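PDB 1WY6: hypothetical protein ST1625 from Sulfolobus tokodaii, which is of unknown function but belongs to the DUF1955 family and folds as a helical repeat protein built mainly of stacked helices. Local coordinates for residues 28-33 / 67-72; 48-53 / 60-65; 75-80 / 98-103. All coordinates share one frame; numbering follows the deposited sequence.

Contact 1 (28-33 / 67-72); sequences KIVLEI and SYFDLD
Val30 and Leu31, on helix 23-36 near the N-terminal end of a stack of helices, meet Tyr68 and Phe69 in the loop that leaves helix 55-65. Two neighbouring side chains on the helix face two neighbouring rings, and the rings are used differently. Leu31 sends one methyl, CD2, over a face of the Tyr68 ring. It sits off the ring centre, toward the hydroxyl end: CD2 is 3.5 Å from Tyr68 CZ and 3.6 Å from Tyr68 OH. The two side chains cross at about a right angle, so the leucine lays a methyl on the ring and does not run along it. With chi2 at -177° CD1 carries on the line of the leucine side chain, and CD2 branches off to the side, where it meets the ring. Phe69, by contrast, offers its rim. Val30 CG1 comes in near the ring plane and ends 4.1 Å from Phe69 CZ, a looser touch than the one at Tyr68. No hydrogen bond spans the two segments; what joins them is apolar packing. In this helical repeat fold the loop between helices 55-65 and 78-86 packs its rings on helix 23-36, and helix 44-52 adds Phe45 on Val30 and Ile46 on Phe69. From helix 7-19, Ala14 also packs on Val30. With an alanine here in place of Tyr68, Leu31 CD2 would probably lose the aromatic face it rests on, and a gap would open between helix 23-36 and the loop. The loop's backbone has polar ties of its own: Lys39 NZ hydrogen-bonds to Tyr68 O, and Asn43 OD1 takes the N-H of Asp70.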
ATOM      1  N   LYS A  28      21.004   4.345   3.218  1.00 13.67           N
ATOM      2  CA  LYS A  28      22.416   4.010   3.147  1.00 15.57           C
ATOM      3  C   LYS A  28      22.668   2.838   4.094  1.00 13.81           C
ATOM      4  O   LYS A  28      23.300   1.849   3.720  1.00 19.05           O
ATOM      5  CB  LYS A  28      23.256   5.229   3.548  1.00 15.18           C
ATOM      6  CG  LYS A  28      24.757   4.991   3.561  1.00 23.26           C
ATOM      7  CD  LYS A  28      25.500   6.243   4.012  1.00 31.28           C
ATOM      8  CE  LYS A  28      27.003   5.993   4.127  1.00 38.54           C
ATOM      9  NZ  LYS A  28      27.633   5.715   2.807  1.00 42.75           N
ATOM     10  N   ILE A  29      22.163   2.958   5.318  1.00  8.99           N
ATOM     11  CA  ILE A  29      22.295   1.906   6.327  1.00  8.99           C
ATOM     12  C   ILE A  29      21.660   0.605   5.817  1.00  8.99           C
ATOM     13  O   ILE A  29      22.259  -0.470   5.901  1.00 20.24           O
ATOM     14  CB  ILE A  29      21.581   2.295   7.637  1.00  8.99           C
ATOM     15  CG1 ILE A  29      22.120   3.626   8.167  1.00  8.99           C
ATOM     16  CG2 ILE A  29      21.804   1.212   8.690  1.00  8.99           C
ATOM     17  CD1 ILE A  29      23.492   3.537   8.714  1.00  8.99           C
ATOM     18  N   VAL A  30      20.445   0.706   5.286  1.00 19.15           N
ATOM     19  CA  VAL A  30      19.745  -0.469   4.770  1.00 20.41           C
ATOM     20  C   VAL A  30      20.529  -1.178   3.667  1.00 19.02           C
ATOM     21  O   VAL A  30      20.585  -2.404   3.634  1.00 17.28           O
ATOM     22  CB  VAL A  30      18.339  -0.097   4.227  1.00 21.51           C
ATOM     23  CG1 VAL A  30      17.726  -1.285   3.506  1.00 21.99           C
ATOM     24  CG2 VAL A  30      17.438   0.339   5.372  1.00 20.01           C
ATOM     25  N   LEU A  31      21.127  -0.412   2.760  1.00 19.51           N
ATOM     26  CA  LEU A  31      21.900  -0.997   1.674  1.00 20.32           C
ATOM     27  C   LEU A  31      23.167  -1.668   2.187  1.00 21.48           C
ATOM     28  O   LEU A  31      23.714  -2.544   1.522  1.00 22.52           O
ATOM     29  CB  LEU A  31      22.251   0.064   0.628  1.00 21.79           C
ATOM     30  CG  LEU A  31      21.057   0.686  -0.112  1.00 25.69           C
ATOM     31  CD1 LEU A  31      21.547   1.672  -1.169  1.00 22.96           C
ATOM     32  CD2 LEU A  31      20.233  -0.421  -0.757  1.00 20.88           C
ATOM     33  N   GLU A  32      23.636  -1.250   3.360  1.00 21.19           N
ATOM     34  CA  GLU A  32      24.817  -1.857   3.955  1.00 21.90           C
ATOM     35  C   GLU A  32      24.426  -3.275   4.357  1.00 21.99           C
ATOM     36  O   GLU A  32      25.091  -4.236   3.989  1.00 20.41           O
ATOM     37  CB  GLU A  32      25.272  -1.086   5.203  1.00 24.25           C
ATOM     38  CG  GLU A  32      25.694   0.356   4.955  1.00 28.47           C
ATOM     39  CD  GLU A  32      26.166   1.055   6.227  1.00 39.05           C
ATOM     40  OE1 GLU A  32      26.251   2.304   6.227  1.00 38.00           O
ATOM     41  OE2 GLU A  32      26.458   0.356   7.225  1.00 43.23           O
ATOM     42  N   ILE A  33      23.333  -3.387   5.110  1.00  8.99           N
ATOM     43  CA  ILE A  33      22.820  -4.672   5.580  1.00  8.99           C
ATOM     44  C   ILE A  33      22.562  -5.600   4.398  1.00  8.99           C
ATOM     45  O   ILE A  33      22.880  -6.792   4.442  1.00 25.69           O
ATOM     46  CB  ILE A  33      21.491  -4.490   6.349  1.00  8.99           C
ATOM     47  CG1 ILE A  33      21.710  -3.613   7.586  1.00  8.99           C
ATOM     48  CG2 ILE A  33      20.921  -5.848   6.731  1.00  8.99           C
ATOM     49  CD1 ILE A  33      22.719  -4.175   8.584  1.00  8.99           C
ATOM     50  N   SER A  67      12.472  -2.727  -3.802  1.00 19.37           N
ATOM     51  CA  SER A  67      12.950  -3.848  -4.604  1.00 18.43           C
ATOM     52  C   SER A  67      13.825  -4.866  -3.879  1.00 16.84           C
ATOM     53  O   SER A  67      13.981  -5.985  -4.359  1.00 16.60           O
ATOM     54  CB  SER A  67      13.696  -3.319  -5.838  1.00 18.92           C
ATOM     55  OG  SER A  67      14.861  -2.597  -5.473  1.00 17.62           O
ATOM     56  N   TYR A  68      14.397  -4.490  -2.736  1.00 14.24           N
ATOM     57  CA  TYR A  68      15.246  -5.415  -1.977  1.00 15.28           C
ATOM     58  C   TYR A  68      14.468  -6.367  -1.078  1.00 15.79           C
ATOM     59  O   TYR A  68      15.052  -7.270  -0.472  1.00 14.14           O
ATOM     60  CB  TYR A  68      16.245  -4.655  -1.102  1.00 14.14           C
ATOM     61  CG  TYR A  68      17.322  -3.939  -1.875  1.00 13.49           C
ATOM     62  CD1 TYR A  68      17.118  -2.656  -2.362  1.00 14.87           C
ATOM     63  CD2 TYR A  68      18.543  -4.560  -2.136  1.00 19.51           C
ATOM     64  CE1 TYR A  68      18.106  -1.998  -3.096  1.00 23.66           C
ATOM     65  CE2 TYR A  68      19.538  -3.917  -2.864  1.00 23.83           C
ATOM     66  CZ  TYR A  68      19.315  -2.637  -3.340  1.00 21.47           C
ATOM     67  OH  TYR A  68      20.303  -1.987  -4.046  1.00 23.35           O
ATOM     68  N   PHE A  69      13.155  -6.168  -0.991  1.00 13.97           N
ATOM     69  CA  PHE A  69      12.326  -7.002  -0.125  1.00 15.93           C
ATOM     70  C   PHE A  69      11.222  -7.731  -0.870  1.00 15.45           C
ATOM     71  O   PHE A  69      10.897  -7.403  -2.009  1.00 20.64           O
ATOM     72  CB  PHE A  69      11.671  -6.132   0.959  1.00 14.53           C
ATOM     73  CG  PHE A  69      12.644  -5.312   1.764  1.00 16.38           C
ATOM     74  CD1 PHE A  69      13.116  -5.772   2.992  1.00 13.25           C
ATOM     75  CD2 PHE A  69      13.080  -4.067   1.300  1.00 16.42           C
ATOM     76  CE1 PHE A  69      14.005  -5.007   3.748  1.00 12.75           C
ATOM     77  CE2 PHE A  69      13.968  -3.293   2.048  1.00 10.62           C
ATOM     78  CZ  PHE A  69      14.431  -3.763   3.272  1.00 17.60           C
ATOM     79  N   ASP A  70      10.653  -8.735  -0.210  1.00 18.21           N
ATOM     80  CA  ASP A  70       9.524  -9.483  -0.758  1.00 16.14           C
ATOM     81  C   ASP A  70       8.324  -8.936   0.005  1.00 13.59           C
ATOM     82  O   ASP A  70       8.037  -9.392   1.106  1.00  9.62           O
ATOM     83  CB  ASP A  70       9.654 -10.979  -0.479  1.00 17.35           C
ATOM     84  CG  ASP A  70      10.761 -11.622  -1.273  1.00 23.10           C
ATOM     85  OD1 ASP A  70      10.827 -11.368  -2.497  1.00 20.92           O
ATOM     86  OD2 ASP A  70      11.553 -12.384  -0.674  1.00 30.75           O
ATOM     87  N   LEU A  71       7.651  -7.943  -0.570  1.00 14.28           N
ATOM     88  CA  LEU A  71       6.495  -7.329   0.072  1.00 17.49           C
ATOM     89  C   LEU A  71       5.356  -8.313   0.301  1.00 18.66           C
ATOM     90  O   LEU A  71       4.575  -8.155   1.242  1.00 20.14           O
ATOM     91  CB  LEU A  71       5.992  -6.150  -0.760  1.00 16.80           C
ATOM     92  CG  LEU A  71       6.731  -4.814  -0.630  1.00 21.52           C
ATOM     93  CD1 LEU A  71       6.198  -3.840  -1.654  1.00 24.50           C
ATOM     94  CD2 LEU A  71       6.547  -4.247   0.760  1.00 22.87           C
ATOM     95  N   ASP A  72       5.271  -9.331  -0.549  1.00 18.93           N
ATOM     96  CA  ASP A  72       4.217 -10.331  -0.436  1.00 22.09           C
ATOM     97  C   ASP A  72       4.304 -11.091   0.883  1.00 20.97           C
ATOM     98  O   ASP A  72       3.357 -11.764   1.283  1.00 23.14           O
ATOM     99  CB  ASP A  72       4.274 -11.312  -1.617  1.00 24.61           C
ATOM    100  CG  ASP A  72       5.527 -12.174  -1.611  1.00 28.98           C
ATOM    101  OD1 ASP A  72       6.648 -11.624  -1.679  1.00 38.78           O
ATOM    102  OD2 ASP A  72       5.391 -13.413  -1.540  1.00 42.16           O
TER

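Contact 2 (48-53 / 60-65)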
ATOM      1  N   ASN A  48       7.885  -4.124   8.969  1.00 12.82           N
ATOM      2  CA  ASN A  48       7.948  -3.435  10.246  1.00 11.18           C
ATOM      3  C   ASN A  48       7.905  -1.919  10.024  1.00 12.64           C
ATOM      4  O   ASN A  48       7.127  -1.215  10.675  1.00 14.42           O
ATOM      5  CB  ASN A  48       9.230  -3.874  10.981  1.00 12.26           C
ATOM      6  CG  ASN A  48       9.309  -3.356  12.403  1.00 12.88           C
ATOM      7  OD1 ASN A  48       9.677  -2.209  12.636  1.00 21.15           O
ATOM      8  ND2 ASN A  48       8.966  -4.208  13.365  1.00 15.79           N
ATOM      9  N   LEU A  49       8.720  -1.413   9.101  1.00 12.99           N
ATOM     10  CA  LEU A  49       8.727   0.023   8.824  1.00 14.76           C
ATOM     11  C   LEU A  49       7.355   0.518   8.370  1.00 12.20           C
ATOM     12  O   LEU A  49       6.827   1.484   8.917  1.00 10.89           O
ATOM     13  CB  LEU A  49       9.752   0.376   7.738  1.00 16.68           C
ATOM     14  CG  LEU A  49       9.804   1.863   7.353  1.00 11.55           C
ATOM     15  CD1 LEU A  49      10.393   2.681   8.496  1.00 12.50           C
ATOM     16  CD2 LEU A  49      10.638   2.049   6.094  1.00 22.34           C
ATOM     17  N   LEU A  50       6.785  -0.154   7.373  1.00 12.97           N
ATOM     18  CA  LEU A  50       5.492   0.221   6.804  1.00 14.66           C
ATOM     19  C   LEU A  50       4.353   0.320   7.821  1.00 14.48           C
ATOM     20  O   LEU A  50       3.381   1.045   7.606  1.00 18.31           O
ATOM     21  CB  LEU A  50       5.114  -0.759   5.680  1.00 15.14           C
ATOM     22  CG  LEU A  50       6.089  -0.851   4.495  1.00 18.01           C
ATOM     23  CD1 LEU A  50       5.691  -1.993   3.561  1.00 16.24           C
ATOM     24  CD2 LEU A  50       6.110   0.468   3.747  1.00 18.64           C
ATOM     25  N   GLU A  51       4.478  -0.398   8.930  1.00 13.60           N
ATOM     26  CA  GLU A  51       3.456  -0.380   9.968  1.00 13.59           C
ATOM     27  C   GLU A  51       3.296   1.000  10.616  1.00 15.86           C
ATOM     28  O   GLU A  51       2.197   1.384  11.030  1.00 14.28           O
ATOM     29  CB  GLU A  51       3.804  -1.416  11.047  1.00 16.63           C
ATOM     30  CG  GLU A  51       2.784  -1.514  12.175  1.00 16.57           C
ATOM     31  CD  GLU A  51       1.493  -2.162  11.731  1.00 20.04           C
ATOM     32  OE1 GLU A  51       0.441  -1.893  12.358  1.00 25.23           O
ATOM     33  OE2 GLU A  51       1.530  -2.949  10.760  1.00 23.05           O
ATOM     34  N   SER A  52       4.383   1.759  10.695  1.00 14.28           N
ATOM     35  CA  SER A  52       4.312   3.060  11.342  1.00 15.66           C
ATOM     36  C   SER A  52       4.899   4.252  10.594  1.00 15.00           C
ATOM     37  O   SER A  52       4.716   5.388  11.025  1.00 17.28           O
ATOM     38  CB  SER A  52       4.959   2.975  12.730  1.00 15.65           C
ATOM     39  OG  SER A  52       6.310   2.542  12.640  1.00 18.56           O
ATOM     40  N   ILE A  53       5.590   4.024   9.482  1.00  8.99           N
ATOM     41  CA  ILE A  53       6.169   5.160   8.776  1.00  8.99           C
ATOM     42  C   ILE A  53       5.116   6.153   8.284  1.00  8.99           C
ATOM     43  O   ILE A  53       4.081   5.776   7.726  1.00 16.50           O
ATOM     44  CB  ILE A  53       7.059   4.728   7.577  1.00  8.99           C
ATOM     45  CG1 ILE A  53       7.832   5.951   7.061  1.00  8.99           C
ATOM     46  CG2 ILE A  53       6.201   4.132   6.446  1.00  8.99           C
ATOM     47  CD1 ILE A  53       8.897   5.614   6.026  1.00  8.99           C
ATOM     48  N   GLN A  60       8.639   7.385  -0.771  1.00 15.55           N
ATOM     49  CA  GLN A  60      10.023   7.763  -1.085  1.00 18.50           C
ATOM     50  C   GLN A  60      10.930   6.600  -0.683  1.00 17.05           C
ATOM     51  O   GLN A  60      11.899   6.269  -1.370  1.00 16.51           O
ATOM     52  CB  GLN A  60      10.444   8.997  -0.286  1.00 18.88           C
ATOM     53  CG  GLN A  60       9.691  10.279  -0.611  1.00 26.48           C
ATOM     54  CD  GLN A  60       9.997  11.387   0.393  1.00 37.09           C
ATOM     55  OE1 GLN A  60      11.157  11.623   0.748  1.00 38.47           O
ATOM     56  NE2 GLN A  60       8.954  12.073   0.849  1.00 34.87           N
ATOM     57  N   VAL A  61      10.614   5.997   0.460  1.00 16.91           N
ATOM     58  CA  VAL A  61      11.382   4.865   0.956  1.00 16.30           C
ATOM     59  C   VAL A  61      11.229   3.680   0.016  1.00 13.90           C
ATOM     60  O   VAL A  61      12.223   3.088  -0.398  1.00 12.73           O
ATOM     61  CB  VAL A  61      10.915   4.431   2.353  1.00 16.25           C
ATOM     62  CG1 VAL A  61      11.644   3.158   2.759  1.00 17.96           C
ATOM     63  CG2 VAL A  61      11.181   5.547   3.364  1.00 18.79           C
ATOM     64  N   LEU A  62       9.986   3.339  -0.321  1.00 11.84           N
ATOM     65  CA  LEU A  62       9.713   2.215  -1.211  1.00 12.36           C
ATOM     66  C   LEU A  62      10.374   2.365  -2.582  1.00 11.75           C
ATOM     67  O   LEU A  62      10.857   1.385  -3.148  1.00 11.71           O
ATOM     68  CB  LEU A  62       8.202   2.021  -1.384  1.00 11.50           C
ATOM     69  CG  LEU A  62       7.462   1.440  -0.181  1.00 10.70           C
ATOM     70  CD1 LEU A  62       5.976   1.353  -0.488  1.00 16.40           C
ATOM     71  CD2 LEU A  62       8.027   0.058   0.141  1.00 12.04           C
ATOM     72  N   ASP A  63      10.382   3.586  -3.111  1.00 12.47           N
ATOM     73  CA  ASP A  63      11.003   3.865  -4.406  1.00 14.84           C
ATOM     74  C   ASP A  63      12.500   3.539  -4.366  1.00 14.76           C
ATOM     75  O   ASP A  63      13.091   3.127  -5.356  1.00 15.89           O
ATOM     76  CB  ASP A  63      10.846   5.345  -4.761  1.00 15.01           C
ATOM     77  CG  ASP A  63       9.465   5.687  -5.291  1.00 16.12           C
ATOM     78  OD1 ASP A  63       9.150   6.891  -5.329  1.00 20.20           O
ATOM     79  OD2 ASP A  63       8.704   4.777  -5.680  1.00 13.77           O
ATOM     80  N   LYS A  64      13.116   3.727  -3.209  1.00 14.83           N
ATOM     81  CA  LYS A  64      14.547   3.479  -3.101  1.00 16.60           C
ATOM     82  C   LYS A  64      14.927   2.063  -2.717  1.00 17.24           C
ATOM     83  O   LYS A  64      15.846   1.489  -3.298  1.00 17.01           O
ATOM     84  CB  LYS A  64      15.169   4.452  -2.105  1.00 17.01           C
ATOM     85  CG  LYS A  64      15.388   5.853  -2.656  1.00 22.43           C
ATOM     86  CD  LYS A  64      15.845   6.797  -1.562  1.00 26.83           C
ATOM     87  CE  LYS A  64      16.483   8.050  -2.139  1.00 34.70           C
ATOM     88  NZ  LYS A  64      15.676   8.624  -3.243  1.00 35.63           N
ATOM     89  N   ILE A  65      14.206   1.485  -1.765  1.00 15.13           N
ATOM     90  CA  ILE A  65      14.562   0.152  -1.299  1.00 16.72           C
ATOM     91  C   ILE A  65      13.500  -0.942  -1.390  1.00 17.21           C
ATOM     92  O   ILE A  65      13.747  -2.076  -0.996  1.00 15.57           O
ATOM     93  CB  ILE A  65      15.059   0.239   0.154  1.00 17.59           C
ATOM     94  CG1 ILE A  65      13.927   0.719   1.071  1.00 19.34           C
ATOM     95  CG2 ILE A  65      16.222   1.227   0.236  1.00 15.79           C
ATOM     96  CD1 ILE A  65      14.327   0.833   2.532  1.00 25.21           C
TER
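Val61 puts both of its methyls to work against Leu49 and Ile53, one turn apart on the facing segment. Its CG1 meets Leu49 CD2 at 3.7 Å and its CG2 meets Ile53 CD1 at 3.5 Å, both approaches tip to tip. With CG1 anti to the backbone N (chi1 174°), the valine's two branches spread to serve one partner each. The third apolar pair is of another shape: Leu50 and Leu62 cross at about a right angle, their CD2 methyls 4.1 Å apart. Met58, earlier on helix 55-65, also packs on Leu50 and Ile53. All five of the residues that meet across the contact are buried.

Hydrogen bonds stay within each segment. The carbonyl of Leu49 takes two donors, Ile53 N at 2.9 Å and Ser52 N at 3.0 Å, so this carbonyl is held by two N-H groups. Polar side chains on the outer faces find partners on other helices, Asn48 OD1 with Lys15 and Asp63 OD2 with His93. Helices 44-52 and 55-65, consecutive and running antiparallel with a short turn between them, make a helical hairpin, the element from which alpha-helical repeat folds are stacked.

Contact 3 (75-80 / 98-103)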
ATOM      1  N   GLN A  75       2.188  -8.877   6.051  1.00 15.21           N
ATOM      2  CA  GLN A  75       0.775  -9.104   6.352  1.00 16.50           C
ATOM      3  C   GLN A  75       0.031  -7.793   6.624  1.00 16.56           C
ATOM      4  O   GLN A  75      -1.197  -7.780   6.751  1.00 15.34           O
ATOM      5  CB  GLN A  75       0.648 -10.016   7.578  1.00 17.77           C
ATOM      6  CG  GLN A  75       1.476 -11.285   7.487  1.00 22.19           C
ATOM      7  CD  GLN A  75       0.983 -12.231   6.413  1.00 27.85           C
ATOM      8  OE1 GLN A  75       1.751 -13.033   5.880  1.00 42.08           O
ATOM      9  NE2 GLN A  75      -0.304 -12.156   6.099  1.00 26.20           N
ATOM     10  N   ASN A  76       0.784  -6.701   6.712  1.00 15.53           N
ATOM     11  CA  ASN A  76       0.224  -5.376   6.988  1.00 17.37           C
ATOM     12  C   ASN A  76       0.214  -4.443   5.777  1.00 16.15           C
ATOM     13  O   ASN A  76       0.322  -3.223   5.937  1.00 17.23           O
ATOM     14  CB  ASN A  76       1.010  -4.703   8.124  1.00 16.45           C
ATOM     15  CG  ASN A  76       2.508  -4.563   7.815  1.00 17.67           C
ATOM     16  OD1 ASN A  76       3.244  -3.905   8.552  1.00 17.73           O
ATOM     17  ND2 ASN A  76       2.959  -5.188   6.732  1.00 13.48           N
ATOM     18  N   LEU A  77       0.080  -5.003   4.575  1.00 11.83           N
ATOM     19  CA  LEU A  77       0.077  -4.177   3.378  1.00  9.85           C
ATOM     20  C   LEU A  77      -1.108  -3.224   3.275  1.00  7.64           C
ATOM     21  O   LEU A  77      -1.172  -2.399   2.366  1.00  9.64           O
ATOM     22  CB  LEU A  77       0.206  -5.034   2.115  1.00  8.98           C
ATOM     23  CG  LEU A  77       1.564  -5.737   1.989  1.00 10.57           C
ATOM     24  CD1 LEU A  77       1.755  -6.195   0.553  1.00 13.92           C
ATOM     25  CD2 LEU A  77       2.702  -4.785   2.384  1.00  9.36           C
ATOM     26  N   LYS A  78      -2.034  -3.311   4.222  1.00 12.44           N
ATOM     27  CA  LYS A  78      -3.150  -2.381   4.222  1.00 11.88           C
ATOM     28  C   LYS A  78      -2.554  -1.003   4.527  1.00 12.25           C
ATOM     29  O   LYS A  78      -3.124   0.028   4.172  1.00 12.92           O
ATOM     30  CB  LYS A  78      -4.177  -2.744   5.293  1.00 13.17           C
ATOM     31  CG  LYS A  78      -5.380  -1.804   5.296  1.00 12.06           C
ATOM     32  CD  LYS A  78      -6.238  -1.959   6.553  1.00 19.68           C
ATOM     33  CE  LYS A  78      -7.314  -0.887   6.601  1.00 17.46           C
ATOM     34  NZ  LYS A  78      -8.149  -0.971   7.831  1.00 17.12           N
ATOM     35  N   SER A  79      -1.395  -0.997   5.187  1.00 12.58           N
ATOM     36  CA  SER A  79      -0.696   0.243   5.538  1.00 13.59           C
ATOM     37  C   SER A  79      -0.289   1.018   4.281  1.00 10.82           C
ATOM     38  O   SER A  79      -0.267   2.253   4.268  1.00  8.67           O
ATOM     39  CB  SER A  79       0.571  -0.070   6.351  1.00 16.95           C
ATOM     40  OG  SER A  79       0.290  -0.862   7.495  1.00 21.35           O
ATOM     41  N   VAL A  80       0.054   0.290   3.227  1.00 10.71           N
ATOM     42  CA  VAL A  80       0.468   0.929   1.984  1.00 10.76           C
ATOM     43  C   VAL A  80      -0.729   1.550   1.270  1.00 11.50           C
ATOM     44  O   VAL A  80      -0.643   2.657   0.755  1.00 11.71           O
ATOM     45  CB  VAL A  80       1.185  -0.080   1.048  1.00  9.52           C
ATOM     46  CG1 VAL A  80       1.461   0.562  -0.311  1.00 12.82           C
ATOM     47  CG2 VAL A  80       2.486  -0.519   1.692  1.00 11.40           C
ATOM     48  N   LEU A  98      -2.435  -3.791  -3.237  1.00 14.18           N
ATOM     49  CA  LEU A  98      -3.809  -4.222  -3.454  1.00 14.25           C
ATOM     50  C   LEU A  98      -3.819  -5.641  -4.027  1.00 14.37           C
ATOM     51  O   LEU A  98      -4.536  -6.506  -3.529  1.00 16.28           O
ATOM     52  CB  LEU A  98      -4.524  -3.276  -4.426  1.00 13.88           C
ATOM     53  CG  LEU A  98      -5.058  -1.946  -3.883  1.00 12.79           C
ATOM     54  CD1 LEU A  98      -5.494  -1.055  -5.036  1.00 14.48           C
ATOM     55  CD2 LEU A  98      -6.224  -2.212  -2.936  1.00 14.89           C
ATOM     56  N   ASP A  99      -3.020  -5.871  -5.070  1.00 13.29           N
ATOM     57  CA  ASP A  99      -2.956  -7.180  -5.703  1.00 16.48           C
ATOM     58  C   ASP A  99      -2.532  -8.238  -4.701  1.00 17.62           C
ATOM     59  O   ASP A  99      -3.094  -9.333  -4.682  1.00 17.46           O
ATOM     60  CB  ASP A  99      -1.989  -7.173  -6.902  1.00 17.25           C
ATOM     61  CG  ASP A  99      -2.452  -6.246  -8.025  1.00 19.04           C
ATOM     62  OD1 ASP A  99      -3.660  -5.932  -8.089  1.00 21.56           O
ATOM     63  OD2 ASP A  99      -1.614  -5.835  -8.856  1.00 21.77           O
ATOM     64  N   ILE A 100      -1.548  -7.913  -3.865  1.00  8.99           N
ATOM     65  CA  ILE A 100      -1.088  -8.858  -2.849  1.00  8.99           C
ATOM     66  C   ILE A 100      -2.176  -9.108  -1.804  1.00  8.99           C
ATOM     67  O   ILE A 100      -2.351 -10.238  -1.346  1.00 18.44           O
ATOM     68  CB  ILE A 100       0.201  -8.356  -2.165  1.00  8.99           C
ATOM     69  CG1 ILE A 100       1.362  -8.416  -3.166  1.00  8.99           C
ATOM     70  CG2 ILE A 100       0.514  -9.202  -0.954  1.00  8.99           C
ATOM     71  CD1 ILE A 100       2.587  -7.642  -2.735  1.00  8.99           C
ATOM     72  N   LEU A 101      -2.911  -8.065  -1.424  1.00 17.26           N
ATOM     73  CA  LEU A 101      -3.985  -8.240  -0.450  1.00 15.26           C
ATOM     74  C   LEU A 101      -5.038  -9.199  -1.006  1.00 16.12           C
ATOM     75  O   LEU A 101      -5.530 -10.063  -0.291  1.00 14.19           O
ATOM     76  CB  LEU A 101      -4.638  -6.900  -0.101  1.00 14.29           C
ATOM     77  CG  LEU A 101      -3.795  -5.926   0.728  1.00 14.86           C
ATOM     78  CD1 LEU A 101      -4.572  -4.654   0.975  1.00 13.56           C
ATOM     79  CD2 LEU A 101      -3.397  -6.575   2.045  1.00 12.83           C
ATOM     80  N   VAL A 102      -5.373  -9.053  -2.286  1.00 17.08           N
ATOM     81  CA  VAL A 102      -6.355  -9.934  -2.915  1.00 18.04           C
ATOM     82  C   VAL A 102      -5.851 -11.376  -2.900  1.00 21.66           C
ATOM     83  O   VAL A 102      -6.582 -12.306  -2.548  1.00 24.27           O
ATOM     84  CB  VAL A 102      -6.615  -9.541  -4.392  1.00 17.83           C
ATOM     85  CG1 VAL A 102      -7.641 -10.490  -5.001  1.00 24.18           C
ATOM     86  CG2 VAL A 102      -7.117  -8.101  -4.483  1.00 15.83           C
ATOM     87  N   ILE A 103      -4.589 -11.543  -3.283  1.00  8.99           N
ATOM     88  CA  ILE A 103      -3.940 -12.845  -3.363  1.00  8.99           C
ATOM     89  C   ILE A 103      -3.770 -13.504  -1.999  1.00  8.99           C
ATOM     90  O   ILE A 103      -3.673 -14.730  -1.896  1.00 26.83           O
ATOM     91  CB  ILE A 103      -2.562 -12.699  -4.044  1.00  8.99           C
ATOM     92  CG1 ILE A 103      -2.757 -12.218  -5.479  1.00  8.99           C
ATOM     93  CG2 ILE A 103      -1.815 -14.010  -4.032  1.00  8.99           C
ATOM     94  CD1 ILE A 103      -1.435 -11.965  -6.222  1.00  8.99           C
TER
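Leu77 reaches into helix 92-103 and is gripped there by Ile100 and Leu101, and nearly all the close packing of this contact gathers on that one leucine. Its CD1 methyl lies against the branched side chain of Ile100, 3.6 Å from Ile100 CG2 and 3.7 Å from Ile100 CD1, so that the isoleucine's two methyl ends both bear on it. Ile100 can do this because CG2 stands anti to its backbone N while CG1 stands anti to the carbonyl carbon (chi1 -69°), which leaves both branches turned to the leucine. Leu101 covers the base of the same side chain: its CD2 is 3.9 Å from Leu77 CB. Leu77 and Leu101 are both buried.

Leu77 comes immediately before helix 78-86, and helix 92-103 is the next helix along, running antiparallel to it, so the contact closes the base of a helical hairpin within the repeat stack. Next to the leucine the start of helix 78-86 is fixed by polar bonds. Asn76 O accepts both Ser79 N and Ser79 OG, the hydroxyl at 2.8 Å in the carbonyl plane and at a C=O...donor angle of 153°.

Away from this point the packing thins quickly. Lys78 comes close only through its backbone N, near Leu101 CD2; its extended side chain leads off from helix 92-103 and ends in a salt bridge from NZ to Glu112 on helix 107-117. Ile100 itself stays partly exposed although it packs on Leu77. Also on helix 92-103, Leu98 and Val102 pack on Leu110 of helix 107-117 and Ala134 of helix 125-137.

Overall arrangement
The three contacts step along the stack of helices from its N-terminal side toward the middle, with centres about 17, 10 and 6 Å from the centre of the chain. Contact 2 is nested within the loop closed by contact 1, their centres about 10 Å apart; contact 3 follows both in series, about 14 Å from contact 2 and 18 Å from contact 1. Leu50 of contact 2 packs on Leu71 and, toward contact 3, on Val80; Leu71 and Asp72 lead on to Leu77 and Ile100. Disulfide Cys47-Cys74 joins helix 44-52 to the loop before helix 78-86, and Cys55-Cys83 joins helix 55-65 to helix 78-86, which probably stiffens this part of a protein from a hyperthermophile.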